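Local coordinates for protein Phi class glutathione transferase GSTF1 (Populus tremula x Populus tremuloides, PDB 4RI6) that probably conjugates glutathione with electrophilic compounds such as organic halides, as a plant phi-class glutathione transferase with a part in detoxification, at residues 23-28 and 200-205; 59-64 and 77-82; 87-92 and 98-103; 112-117 and 170-175. All blocks are in the same frame, centred on the assembly; numbering follows the deposited sequence. Where two conformers were deposited one is given.

How the contacts relate
The four contacts lie within one subunit of a two-chain assembly. Contact 1 joins helix 14-25 of the thioredoxin-like domain to the start of helix 203-214 in the helical domain. The other three are nested in the loop it closes. Contact 2 ties the turn after strand 58-60 to the end of helix 69-79, its centre about 17 Å from that of contact 1. Contact 3 follows, where the linker enters helix 93-122. Contact 4 uses that same helix further along, its centre about 21 Å from that of contact 3. Contact 1 thus holds the two domains together, while contacts 2 and 3 also touch the second subunit. Contact 4 lies nearest the bound glutathione.

Contact 1: residues 23-28 and 200-205; sequences LIEKDV and SNRESW
The carboxylate of E25 lies at the edge of the R202 guanidinium, close to its plane, and the two planes are 32° apart. R202 grips it side-on with two nitrogens in a salt bridge. R202 NE gives a bond of 2.9 Å to E25 OE2, and R202 NH2 one of 3.1 Å to E25 OE1. Both oxygens are met on their syn sides, OE2 from well out of the carboxylate plane. The NE bond is fairly straight at 163°, and OE2 is almost exactly in the guanidinium plane. A cation-pi contact with F162 gives the guanidinium a second partner.

S204 OG donates to the anti side of E25 OE2 at 2.7 Å. Its hydroxyl stands between its own backbone N and carbonyl carbon (chi1 60°), on the side of the carboxylate. A water also donates to OE2 and accepts from S204 N at 3.0 Å. OE2 therefore takes bonds from NE, OG and water, while OE1 has a further donor in N85 ND2. A glutamine in place of E25 would probably weaken this grip, leaving the R202 charge without its mate and one of the nearby donors facing an amide NH2.

Beside the polar group, I24 CG2 packs on S204 CB at 3.8 Å. The CA atoms of I24 and S204 are 5.7 Å apart. R202 holds the N-cap position of helix 203-214. Helix 14-25 ends in a Schellman motif at D27. The contact is part of the interface between the thioredoxin-like and all-helical domains of the glutathione transferase fold.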
loop_
_atom_site.group_PDB
_atom_site.type_symbol
_atom_site.label_atom_id
_atom_site.label_comp_id
_atom_site.label_asym_id
_atom_site.label_seq_id
_atom_site.Cartn_x
_atom_site.Cartn_y
_atom_site.Cartn_z
ATOM N N LEU A 23 -5.232 -13.937 10.642
ATOM C CA LEU A 23 -5.242 -15.377 10.829
ATOM C C LEU A 23 -6.358 -15.780 11.780
ATOM O O LEU A 23 -7.061 -16.754 11.549
ATOM C CB LEU A 23 -3.887 -15.854 11.353
ATOM C CG LEU A 23 -2.760 -15.776 10.324
ATOM C CD1 LEU A 23 -1.418 -15.873 10.996
ATOM C CD2 LEU A 23 -2.927 -16.891 9.316
ATOM N N ILE A 24 -6.525 -15.014 12.851
ATOM C CA ILE A 24 -7.506 -15.364 13.874
ATOM C C ILE A 24 -8.936 -15.155 13.349
ATOM O O ILE A 24 -9.795 -16.015 13.536
ATOM C CB ILE A 24 -7.271 -14.555 15.150
ATOM C CG1 ILE A 24 -5.952 -14.985 15.801
ATOM C CG2 ILE A 24 -8.418 -14.766 16.126
ATOM C CD1 ILE A 24 -5.421 -14.020 16.854
ATOM N N GLU A 25 -9.176 -14.038 12.662
ATOM C CA GLU A 25 -10.447 -13.824 11.986
ATOM C C GLU A 25 -10.752 -14.944 11.013
ATOM O O GLU A 25 -11.905 -15.362 10.882
ATOM C CB GLU A 25 -10.438 -12.490 11.237
ATOM C CG GLU A 25 -10.524 -11.260 12.143
ATOM C CD GLU A 25 -11.936 -10.942 12.647
ATOM O OE1 GLU A 25 -12.929 -11.354 12.009
ATOM O OE2 GLU A 25 -12.044 -10.251 13.682
ATOM N N LYS A 26 -9.721 -15.422 10.317
ATOM C CA LYS A 26 -9.929 -16.459 9.313
ATOM C C LYS A 26 -9.872 -17.872 9.873
ATOM O O LYS A 26 -9.999 -18.827 9.109
ATOM C CB LYS A 26 -8.900 -16.314 8.188
ATOM C CG LYS A 26 -9.086 -15.022 7.415
ATOM C CD LYS A 26 -10.467 -14.898 6.772
ATOM C CE LYS A 26 -10.819 -16.073 5.869
ATOM N NZ LYS A 26 -12.116 -15.884 5.151
ATOM N N ASP A 27 -9.696 -18.000 11.191
ATOM C CA ASP A 27 -9.677 -19.299 11.861
ATOM C C ASP A 27 -8.555 -20.172 11.302
ATOM O O ASP A 27 -8.718 -21.372 11.149
ATOM C CB ASP A 27 -11.047 -19.982 11.692
ATOM C CG ASP A 27 -11.192 -21.248 12.515
ATOM O OD1 ASP A 27 -10.538 -21.360 13.574
ATOM O OD2 ASP A 27 -11.964 -22.137 12.077
ATOM N N VAL A 28 -7.426 -19.556 10.961
ATOM C CA VAL A 28 -6.303 -20.294 10.405
ATOM C C VAL A 28 -5.290 -20.592 11.491
ATOM O O VAL A 28 -4.726 -19.670 12.075
ATOM C CB VAL A 28 -5.625 -19.520 9.282
ATOM C CG1 VAL A 28 -4.426 -20.293 8.753
ATOM C CG2 VAL A 28 -6.625 -19.260 8.179
ATOM N N SER A 200 -11.769 -2.277 18.058
ATOM C CA SER A 200 -10.704 -2.643 18.996
ATOM C C SER A 200 -11.179 -3.631 20.046
ATOM O O SER A 200 -10.364 -4.233 20.745
ATOM C CB SER A 200 -10.128 -1.407 19.685
ATOM O OG SER A 200 -11.070 -0.758 20.524
ATOM N N ASN A 201 -12.494 -3.798 20.155
ATOM C CA ASN A 201 -13.044 -4.782 21.081
ATOM C C ASN A 201 -13.462 -6.111 20.440
ATOM O O ASN A 201 -14.041 -6.973 21.113
ATOM C CB ASN A 201 -14.228 -4.161 21.849
ATOM C CG ASN A 201 -13.757 -3.264 22.960
ATOM O OD1 ASN A 201 -13.315 -3.736 24.017
ATOM N ND2 ASN A 201 -13.777 -1.969 22.713
ATOM N N ARG A 202 -13.114 -6.317 19.175
ATOM C CA ARG A 202 -13.269 -7.636 18.579
ATOM C C ARG A 202 -12.394 -8.653 19.309
ATOM O O ARG A 202 -11.287 -8.331 19.737
ATOM C CB ARG A 202 -12.909 -7.599 17.106
ATOM C CG ARG A 202 -13.840 -6.721 16.327
ATOM C CD ARG A 202 -13.503 -6.770 14.857
ATOM N NE ARG A 202 -13.809 -8.053 14.223
ATOM C CZ ARG A 202 -15.003 -8.391 13.755
ATOM N NH1 ARG A 202 -16.034 -7.572 13.919
ATOM N NH2 ARG A 202 -15.174 -9.552 13.141
ATOM N N GLU A 203 -12.884 -9.882 19.440
ATOM C CA GLU A 203 -12.144 -10.911 20.147
ATOM C C GLU A 203 -10.812 -11.187 19.460
ATOM O O GLU A 203 -9.831 -11.449 20.136
ATOM C CB GLU A 203 -12.969 -12.200 20.253
ATOM C CG GLU A 203 -14.187 -12.110 21.183
ATOM C CD GLU A 203 -13.813 -11.801 22.624
ATOM O OE1 GLU A 203 -12.666 -12.108 23.035
ATOM O OE2 GLU A 203 -14.667 -11.232 23.341
ATOM N N SER A 204 -10.767 -11.085 18.130
ATOM C CA SER A 204 -9.520 -11.354 17.412
ATOM C C SER A 204 -8.456 -10.381 17.878
ATOM O O SER A 204 -7.319 -10.768 18.173
ATOM C CB SER A 204 -9.699 -11.246 15.896
ATOM O OG SER A 204 -10.130 -9.939 15.526
ATOM N N TRP A 205 -8.825 -9.108 17.971
ATOM C CA TRP A 205 -7.868 -8.100 18.369
ATOM C C TRP A 205 -7.499 -8.242 19.848
ATOM O O TRP A 205 -6.332 -8.074 20.218
ATOM C CB TRP A 205 -8.391 -6.695 18.060
ATOM C CG TRP A 205 -7.322 -5.646 18.281
ATOM C CD1 TRP A 205 -7.356 -4.638 19.185
ATOM C CD2 TRP A 205 -6.052 -5.555 17.619
ATOM N NE1 TRP A 205 -6.205 -3.894 19.112
ATOM C CE2 TRP A 205 -5.376 -4.451 18.168
ATOM C CE3 TRP A 205 -5.424 -6.300 16.610
ATOM C CZ2 TRP A 205 -4.100 -4.074 17.754
ATOM C CZ3 TRP A 205 -4.168 -5.904 16.189
ATOM C CH2 TRP A 205 -3.521 -4.814 16.764
HETATM O O HOH W 1 -13.048 -11.130 16.209
#

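Contact 2: residues 59-64 and 77-82; sequences FKDESI and CDKYAD
D61 and K79 meet through a salt bridge at the surface, just beyond the end of strand 58-60. F59, still in the strand, comes first. Its ring has D61 OD2 at its edge, in plane, and also meets the ring of Y75. The CG of D61 stands between the backbone N and the carbonyl carbon (chi1 66°), which sets the carboxylate between the turn and the helix. OD1 serves the turn and OD2 faces K79. With its chain extended, K79 NZ donates to D61 OD2 at 2.9 Å from above the carboxylate plane, 48° out of it. Y75 OH is a further hydrogen-bond partner of OD2.

D61 OD1 accepts from S63 N at 2.8 Å and from I64 N at 2.9 Å. The backbone closes the turn with D61 N to I64 O at 3.0 Å. These bonds probably hold the carboxylate steady for K79. K79 NZ also donates to Y80 OH at 3.0 Å, and K79 CG lies over one face of the Y80 ring. The bond from S63 N makes an Asx turn, and with that from I64 N an Asx motif, in the hairpin between strands 58-60 and 65-67 of the thioredoxin-like sheet.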
loop_
_atom_site.group_PDB
_atom_site.type_symbol
_atom_site.label_atom_id
_atom_site.label_comp_id
_atom_site.label_asym_id
_atom_site.label_seq_id
_atom_site.Cartn_x
_atom_site.Cartn_y
_atom_site.Cartn_z
ATOM N N PHE A 59 5.882 -14.935 6.004
ATOM C CA PHE A 59 4.876 -15.971 6.015
ATOM C C PHE A 59 5.374 -17.164 5.204
ATOM O O PHE A 59 5.941 -16.972 4.119
ATOM C CB PHE A 59 3.576 -15.420 5.417
ATOM C CG PHE A 59 2.559 -16.469 5.113
ATOM C CD1 PHE A 59 2.654 -17.246 3.979
ATOM C CD2 PHE A 59 1.479 -16.662 5.959
ATOM C CE1 PHE A 59 1.715 -18.225 3.713
ATOM C CE2 PHE A 59 0.532 -17.617 5.687
ATOM C CZ PHE A 59 0.646 -18.401 4.563
ATOM N N LYS A 60 5.159 -18.382 5.717
ATOM C CA LYS A 60 5.376 -19.613 4.954
ATOM C C LYS A 60 4.211 -20.582 5.121
ATOM O O LYS A 60 3.705 -20.766 6.222
ATOM C CB LYS A 60 6.659 -20.348 5.389
ATOM C CG LYS A 60 7.968 -19.601 5.252
ATOM C CD LYS A 60 9.122 -20.544 5.612
ATOM C CE LYS A 60 10.473 -19.857 5.578
ATOM N NZ LYS A 60 11.559 -20.804 5.902
ATOM N N ASP A 61 3.785 -21.201 4.025
ATOM C CA ASP A 61 3.011 -22.430 4.106
ATOM C C ASP A 61 3.608 -23.443 3.113
ATOM O O ASP A 61 4.690 -23.204 2.579
ATOM C CB ASP A 61 1.501 -22.172 3.883
ATOM C CG ASP A 61 1.150 -21.697 2.477
ATOM O OD1 ASP A 61 1.983 -21.782 1.544
ATOM O OD2 ASP A 61 -0.004 -21.253 2.292
ATOM N N GLU A 62 2.927 -24.566 2.887
ATOM C CA GLU A 62 3.475 -25.627 2.040
ATOM C C GLU A 62 3.724 -25.100 0.618
ATOM O O GLU A 62 4.580 -25.622 -0.103
ATOM C CB GLU A 62 2.536 -26.857 2.015
ATOM C CG GLU A 62 2.104 -27.370 3.407
ATOM C CD GLU A 62 1.777 -28.881 3.464
ATOM O OE1 GLU A 62 2.231 -29.552 4.428
ATOM O OE2 GLU A 62 1.059 -29.395 2.565
ATOM N N SER A 63 3.018 -24.038 0.238
ATOM C CA SER A 63 2.957 -23.614 -1.164
ATOM C C SER A 63 3.804 -22.391 -1.505
ATOM O O SER A 63 4.252 -22.249 -2.643
ATOM C CB SER A 63 1.502 -23.319 -1.546
ATOM O OG SER A 63 0.725 -24.500 -1.478
ATOM N N ILE A 64 4.002 -21.500 -0.538
ATOM C CA ILE A 64 4.583 -20.191 -0.831
ATOM C C ILE A 64 5.194 -19.536 0.413
ATOM O O ILE A 64 4.737 -19.758 1.550
ATOM C CB ILE A 64 3.504 -19.261 -1.459
ATOM C CG1 ILE A 64 4.119 -18.037 -2.131
ATOM C CG2 ILE A 64 2.482 -18.823 -0.428
ATOM C CD1 ILE A 64 3.167 -17.352 -3.149
ATOM N N CYS A 77 -6.740 -14.427 3.036
ATOM C CA CYS A 77 -8.155 -14.257 2.754
ATOM C C CYS A 77 -8.575 -14.997 1.471
ATOM O O CYS A 77 -9.687 -15.538 1.385
ATOM C CB CYS A 77 -8.484 -12.763 2.682
ATOM S SG CYS A 77 -8.454 -11.935 4.313
ATOM N N ASP A 78 -7.674 -15.055 0.499
ATOM C CA ASP A 78 -7.937 -15.758 -0.751
ATOM C C ASP A 78 -7.933 -17.277 -0.550
ATOM O O ASP A 78 -8.892 -17.978 -0.899
ATOM C CB ASP A 78 -6.880 -15.358 -1.783
ATOM C CG ASP A 78 -7.347 -15.534 -3.215
ATOM O OD1 ASP A 78 -8.325 -16.268 -3.453
ATOM O OD2 ASP A 78 -6.704 -14.946 -4.113
ATOM N N LYS A 79 -6.844 -17.779 0.019
ATOM C CA LYS A 79 -6.689 -19.213 0.256
ATOM C C LYS A 79 -7.778 -19.796 1.139
ATOM O O LYS A 79 -8.237 -20.916 0.921
ATOM C CB LYS A 79 -5.333 -19.492 0.895
ATOM C CG LYS A 79 -5.079 -20.970 1.160
ATOM C CD LYS A 79 -3.711 -21.215 1.765
ATOM C CE LYS A 79 -3.517 -22.683 2.086
ATOM N NZ LYS A 79 -2.296 -22.912 2.913
ATOM N N TYR A 80 -8.166 -19.025 2.150
ATOM C CA TYR A 80 -9.102 -19.489 3.159
ATOM C C TYR A 80 -10.413 -18.726 3.065
ATOM O O TYR A 80 -11.043 -18.433 4.076
ATOM C CB TYR A 80 -8.500 -19.327 4.551
ATOM C CG TYR A 80 -7.219 -20.098 4.773
ATOM C CD1 TYR A 80 -7.242 -21.450 5.065
ATOM C CD2 TYR A 80 -5.989 -19.462 4.721
ATOM C CE1 TYR A 80 -6.080 -22.155 5.284
ATOM C CE2 TYR A 80 -4.808 -20.160 4.935
ATOM C CZ TYR A 80 -4.857 -21.507 5.218
ATOM O OH TYR A 80 -3.688 -22.216 5.439
ATOM N N ALA A 81 -10.813 -18.391 1.842
ATOM C CA ALA A 81 -12.035 -17.622 1.617
ATOM C C ALA A 81 -13.234 -18.203 2.354
ATOM O O ALA A 81 -14.014 -17.463 2.927
ATOM C CB ALA A 81 -12.339 -17.540 0.123
ATOM N N ASP A 82 -13.361 -19.524 2.346
ATOM C CA ASP A 82 -14.566 -20.187 2.852
ATOM C C ASP A 82 -14.474 -20.510 4.338
ATOM O O ASP A 82 -15.333 -21.200 4.890
ATOM C CB ASP A 82 -14.818 -21.471 2.058
ATOM C CG ASP A 82 -16.252 -21.948 2.153
ATOM O OD1 ASP A 82 -17.156 -21.102 2.338
ATOM O OD2 ASP A 82 -16.481 -23.177 2.042
#

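Contact 3: residues 87-92 and 98-103; sequences SLYGTD and NIDQWV
Y89 gives the polar link to the helix. Y89 OH donates to D100 OD1 at 2.6 Å, on the anti side of that oxygen. OD1 lies at the ring edge, near the ring plane, while the carboxylate is turned 49° from the ring. R74 NH1 of the same subunit also donates to Y89 OH, giving the hydroxyl two partners. D100 OD2 forms a salt bridge with R74 of the second subunit.

Apolar contacts add to this bond. I99 CG2 comes obliquely to Y89 CD1 at 4.0 Å, and V103 CG2 meets Y89 CZ at 3.9 Å. I99 CD1 reaches the backbone instead, 3.3 Å from G90 N. Its CG1 branch points anti to the carbonyl carbon (chi1 -68°), which carries CD1 toward the turn. A phenylalanine at Y89 would keep the ring packing but is likely to cost D100 OD1 and R74 NH1 their shared hydroxyl partner.

A backbone bond from G90 N to S87 O closes the linker turn. The Y89 ring lies against F164 at the start of helix 164-179. The linker is packed between helix 69-79, which touches L88 and Y89 through C77, and helix 93-122, which meets the second subunit through D100, Q101 and W102.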
loop_
_atom_site.group_PDB
_atom_site.type_symbol
_atom_site.label_atom_id
_atom_site.label_comp_id
_atom_site.label_asym_id
_atom_site.label_seq_id
_atom_site.Cartn_x
_atom_site.Cartn_y
_atom_site.Cartn_z
ATOM N N SER A 87 -16.459 -12.819 5.093
ATOM C CA SER A 87 -16.644 -11.517 4.467
ATOM C C SER A 87 -15.480 -10.562 4.707
ATOM O O SER A 87 -15.556 -9.405 4.299
ATOM C CB SER A 87 -17.921 -10.856 4.977
ATOM O OG SER A 87 -17.702 -10.303 6.265
ATOM N N LEU A 88 -14.408 -11.029 5.346
ATOM C CA LEU A 88 -13.368 -10.109 5.823
ATOM C C LEU A 88 -12.806 -9.235 4.701
ATOM O O LEU A 88 -12.555 -8.043 4.905
ATOM C CB LEU A 88 -12.238 -10.886 6.516
ATOM C CG LEU A 88 -11.127 -10.040 7.157
ATOM C CD1 LEU A 88 -11.661 -9.135 8.284
ATOM C CD2 LEU A 88 -10.018 -10.930 7.692
ATOM N N TYR A 89 -12.616 -9.819 3.522
ATOM C CA TYR A 89 -12.128 -9.067 2.362
ATOM C C TYR A 89 -13.145 -9.205 1.228
ATOM O O TYR A 89 -12.800 -9.318 0.047
ATOM C CB TYR A 89 -10.732 -9.551 1.946
ATOM C CG TYR A 89 -9.745 -8.446 1.568
ATOM C CD1 TYR A 89 -10.066 -7.468 0.633
ATOM C CD2 TYR A 89 -8.478 -8.403 2.141
ATOM C CE1 TYR A 89 -9.155 -6.481 0.288
ATOM C CE2 TYR A 89 -7.574 -7.413 1.819
ATOM C CZ TYR A 89 -7.900 -6.464 0.886
ATOM O OH TYR A 89 -6.962 -5.504 0.568
ATOM N N GLY A 90 -14.417 -9.170 1.612
ATOM C CA GLY A 90 -15.517 -9.289 0.671
ATOM C C GLY A 90 -15.776 -10.713 0.217
ATOM O O GLY A 90 -15.093 -11.648 0.636
ATOM N N THR A 91 -16.761 -10.869 -0.664
ATOM C CA THR A 91 -17.139 -12.184 -1.174
ATOM C C THR A 91 -17.256 -12.214 -2.684
ATOM O O THR A 91 -17.638 -13.233 -3.259
ATOM C CB THR A 91 -18.478 -12.629 -0.598
ATOM O OG1 THR A 91 -19.492 -11.706 -1.023
ATOM C CG2 THR A 91 -18.408 -12.667 0.918
ATOM N N ASP A 92 -16.967 -11.091 -3.327
ATOM C CA ASP A 92 -16.939 -11.048 -4.784
ATOM C C ASP A 92 -16.103 -9.863 -5.237
ATOM O O ASP A 92 -15.538 -9.152 -4.413
ATOM C CB ASP A 92 -18.367 -11.014 -5.389
ATOM C CG ASP A 92 -19.221 -9.831 -4.920
ATOM O OD1 ASP A 92 -18.714 -8.833 -4.388
ATOM O OD2 ASP A 92 -20.456 -9.908 -5.098
ATOM N N ASN A 98 -14.286 -2.596 -3.102
ATOM C CA ASN A 98 -14.800 -1.564 -2.221
ATOM C C ASN A 98 -14.054 -1.498 -0.896
ATOM O O ASN A 98 -13.779 -0.414 -0.391
ATOM C CB ASN A 98 -16.294 -1.782 -1.957
ATOM C CG ASN A 98 -16.843 -0.788 -0.983
ATOM O OD1 ASN A 98 -16.829 0.412 -1.228
ATOM N ND2 ASN A 98 -17.324 -1.279 0.140
ATOM N N ILE A 99 -13.732 -2.657 -0.337
ATOM C CA ILE A 99 -12.886 -2.741 0.845
ATOM C C ILE A 99 -11.450 -2.321 0.550
ATOM O O ILE A 99 -10.832 -1.565 1.310
ATOM C CB ILE A 99 -12.915 -4.170 1.403
ATOM C CG1 ILE A 99 -14.304 -4.453 1.965
ATOM C CG2 ILE A 99 -11.856 -4.385 2.491
ATOM C CD1 ILE A 99 -14.595 -5.936 2.125
ATOM N N ASP A 100 -10.945 -2.779 -0.588
ATOM C CA ASP A 100 -9.540 -2.593 -0.927
ATOM C C ASP A 100 -9.145 -1.115 -1.033
ATOM O O ASP A 100 -8.021 -0.745 -0.663
ATOM C CB ASP A 100 -9.242 -3.315 -2.236
ATOM C CG ASP A 100 -7.760 -3.539 -2.470
ATOM O OD1 ASP A 100 -7.037 -3.925 -1.539
ATOM O OD2 ASP A 100 -7.318 -3.345 -3.619
ATOM N N GLN A 101 -10.039 -0.250 -1.507
ATOM C CA GLN A 101 -9.667 1.165 -1.599
ATOM C C GLN A 101 -9.375 1.740 -0.203
ATOM O O GLN A 101 -8.529 2.612 -0.073
ATOM C CB GLN A 101 -10.750 1.987 -2.313
ATOM C CG GLN A 101 -12.026 2.117 -1.530
ATOM C CD GLN A 101 -13.191 2.631 -2.355
ATOM O OE1 GLN A 101 -13.028 3.477 -3.244
ATOM N NE2 GLN A 101 -14.376 2.104 -2.076
ATOM N N TRP A 102 -10.045 1.231 0.834
ATOM C CA TRP A 102 -9.816 1.704 2.207
ATOM C C TRP A 102 -8.594 1.007 2.800
ATOM O O TRP A 102 -7.921 1.565 3.658
ATOM C CB TRP A 102 -11.074 1.506 3.071
ATOM C CG TRP A 102 -12.159 2.414 2.618
ATOM C CD1 TRP A 102 -13.222 2.097 1.822
ATOM C CD2 TRP A 102 -12.261 3.816 2.879
ATOM N NE1 TRP A 102 -13.969 3.212 1.577
ATOM C CE2 TRP A 102 -13.399 4.281 2.207
ATOM C CE3 TRP A 102 -11.500 4.720 3.622
ATOM C CZ2 TRP A 102 -13.795 5.594 2.263
ATOM C CZ3 TRP A 102 -11.884 6.020 3.660
ATOM C CH2 TRP A 102 -13.025 6.451 3.001
ATOM N N VAL A 103 -8.265 -0.187 2.312
ATOM C CA VAL A 103 -6.990 -0.813 2.679
ATOM C C VAL A 103 -5.823 0.012 2.101
ATOM O O VAL A 103 -4.817 0.253 2.776
ATOM C CB VAL A 103 -6.910 -2.264 2.194
ATOM C CG1 VAL A 103 -5.550 -2.879 2.554
ATOM C CG2 VAL A 103 -8.044 -3.092 2.799
#

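Contact 4: residues 112-117 and 170-175; sequences PPSGDL and LPNGDY
N172 is the residue of 170-175 that reaches across to S114 and G115. Before it, L170 and P171 turn to other helices. L170 packs on W196, I199 and W205, and P171 on T14, R18 and W205. With proline at 171, helix 164-179 is kinked here, the N atoms of P171 and N172 lacking bonds to the turn before.

N172 points its side chain at helix 93-122. Its CG is anti to the carbonyl carbon and beside the backbone N (chi1 -75°), and this sends the amide to the S114-G115 step. N172 ND2 donates to S114 OG at 3.1 Å, but the bond is bent at 135° and weak. S114 OG has its stronger partner in its own helix, F110 O. The amide also lies beside the backbone of G115, with N172 CG 3.8 Å from G115 CA. N172 ND2 is 3.3 Å from G115 N, but both are donors and no bond joins them. N172 CB touches S114 OG at 3.4 Å and S114 CB at 3.8 Å, so plain packing supports the weak bond. The helices come close, with 5.9 Å between the CA atoms of G115 and N172. The absence of a side chain at G115 suits this approach, since a CB there would come near ND2. Bound glutathione is about 7 Å from the N172 side chain.

D174 bonds through OD2 to W205 NE1. Y175 OH bonds to L12 O, and its ring meets that of F123 edge-to-face.

Helix 93-122 is kinked too, at P112 and P113. It turns L117 to helix 130-150. Helix 164-179 also packs against helices 14-25, 190-200 and 203-214.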
loop_
_atom_site.group_PDB
_atom_site.type_symbol
_atom_site.label_atom_id
_atom_site.label_comp_id
_atom_site.label_asym_id
_atom_site.label_seq_id
_atom_site.Cartn_x
_atom_site.Cartn_y
_atom_site.Cartn_z
ATOM N N PRO A 112 1.292 6.034 7.003
ATOM C CA PRO A 112 2.556 6.759 7.175
ATOM C C PRO A 112 2.624 7.679 8.420
ATOM O O PRO A 112 3.562 7.520 9.209
ATOM C CB PRO A 112 2.686 7.531 5.859
ATOM C CG PRO A 112 1.959 6.638 4.872
ATOM C CD PRO A 112 0.786 6.105 5.621
ATOM N N PRO A 113 1.672 8.607 8.607
ATOM C CA PRO A 113 1.824 9.454 9.799
ATOM C C PRO A 113 1.575 8.711 11.100
ATOM O O PRO A 113 2.259 8.982 12.083
ATOM C CB PRO A 113 0.773 10.552 9.586
ATOM C CG PRO A 113 -0.231 9.917 8.692
ATOM C CD PRO A 113 0.577 9.084 7.745
ATOM N N SER A 114 0.611 7.802 11.114
ATOM C CA SER A 114 0.347 7.065 12.344
ATOM C C SER A 114 1.529 6.166 12.685
ATOM O O SER A 114 1.933 6.088 13.836
ATOM C CB SER A 114 -0.954 6.251 12.245
ATOM O OG SER A 114 -0.871 5.214 11.282
ATOM N N GLY A 115 2.088 5.485 11.693
ATOM C CA GLY A 115 3.248 4.651 11.919
ATOM C C GLY A 115 4.483 5.421 12.359
ATOM O O GLY A 115 5.257 4.951 13.191
ATOM N N ASP A 116 4.694 6.603 11.797
ATOM C CA ASP A 116 5.841 7.406 12.210
ATOM C C ASP A 116 5.680 7.900 13.646
ATOM O O ASP A 116 6.655 7.973 14.389
ATOM C CB ASP A 116 6.045 8.599 11.274
ATOM C CG ASP A 116 6.529 8.195 9.907
ATOM O OD1 ASP A 116 6.945 7.026 9.727
ATOM O OD2 ASP A 116 6.493 9.063 9.008
ATOM N N LEU A 117 4.456 8.286 14.017
ATOM C CA LEU A 117 4.183 8.648 15.403
ATOM C C LEU A 117 4.449 7.464 16.341
ATOM O O LEU A 117 5.128 7.615 17.355
ATOM C CB LEU A 117 2.738 9.135 15.549
ATOM C CG LEU A 117 2.434 10.536 15.023
ATOM C CD1 LEU A 117 0.916 10.736 14.981
ATOM C CD2 LEU A 117 3.108 11.589 15.906
ATOM N N LEU A 170 -6.021 -1.235 13.044
ATOM C CA LEU A 170 -5.901 -1.589 14.449
ATOM C C LEU A 170 -4.472 -1.439 15.005
ATOM O O LEU A 170 -4.312 -0.903 16.100
ATOM C CB LEU A 170 -6.407 -3.017 14.683
ATOM C CG LEU A 170 -7.933 -3.155 14.671
ATOM C CD1 LEU A 170 -8.374 -4.617 14.577
ATOM C CD2 LEU A 170 -8.540 -2.501 15.906
ATOM N N PRO A 171 -3.431 -1.889 14.272
ATOM C CA PRO A 171 -2.124 -1.884 14.963
ATOM C C PRO A 171 -1.597 -0.491 15.329
ATOM O O PRO A 171 -1.183 -0.280 16.471
ATOM C CB PRO A 171 -1.202 -2.589 13.963
ATOM C CG PRO A 171 -2.129 -3.497 13.200
ATOM C CD PRO A 171 -3.395 -2.700 13.040
ATOM N N ASN A 172 -1.623 0.460 14.401
ATOM C CA ASN A 172 -1.131 1.788 14.738
ATOM C C ASN A 172 -2.128 2.518 15.620
ATOM O O ASN A 172 -1.744 3.248 16.533
ATOM C CB ASN A 172 -0.826 2.612 13.490
ATOM C CG ASN A 172 0.456 2.181 12.821
ATOM O OD1 ASN A 172 1.296 1.527 13.432
ATOM N ND2 ASN A 172 0.624 2.559 11.572
ATOM N N GLY A 173 -3.412 2.342 15.340
ATOM C CA GLY A 173 -4.435 2.981 16.140
ATOM C C GLY A 173 -4.331 2.597 17.602
ATOM O O GLY A 173 -4.398 3.454 18.492
ATOM N N ASP A 174 -4.124 1.311 17.870
ATOM C CA ASP A 174 -4.165 0.836 19.245
ATOM C C ASP A 174 -2.966 1.379 20.007
ATOM O O ASP A 174 -3.089 1.772 21.169
ATOM C CB ASP A 174 -4.202 -0.705 19.301
ATOM C CG ASP A 174 -4.692 -1.235 20.657
ATOM O OD1 ASP A 174 -3.893 -1.231 21.598
ATOM O OD2 ASP A 174 -5.876 -1.624 20.801
ATOM N N TYR A 175 -1.804 1.441 19.360
ATOM C CA TYR A 175 -0.650 1.985 20.060
ATOM C C TYR A 175 -0.858 3.467 20.365
ATOM O O TYR A 175 -0.529 3.931 21.458
ATOM C CB TYR A 175 0.629 1.786 19.248
ATOM C CG TYR A 175 1.383 0.493 19.526
ATOM C CD1 TYR A 175 1.831 0.178 20.795
ATOM C CD2 TYR A 175 1.682 -0.389 18.494
ATOM C CE1 TYR A 175 2.537 -0.999 21.026
ATOM C CE2 TYR A 175 2.384 -1.560 18.716
ATOM C CZ TYR A 175 2.816 -1.855 19.991
ATOM O OH TYR A 175 3.529 -3.005 20.257
#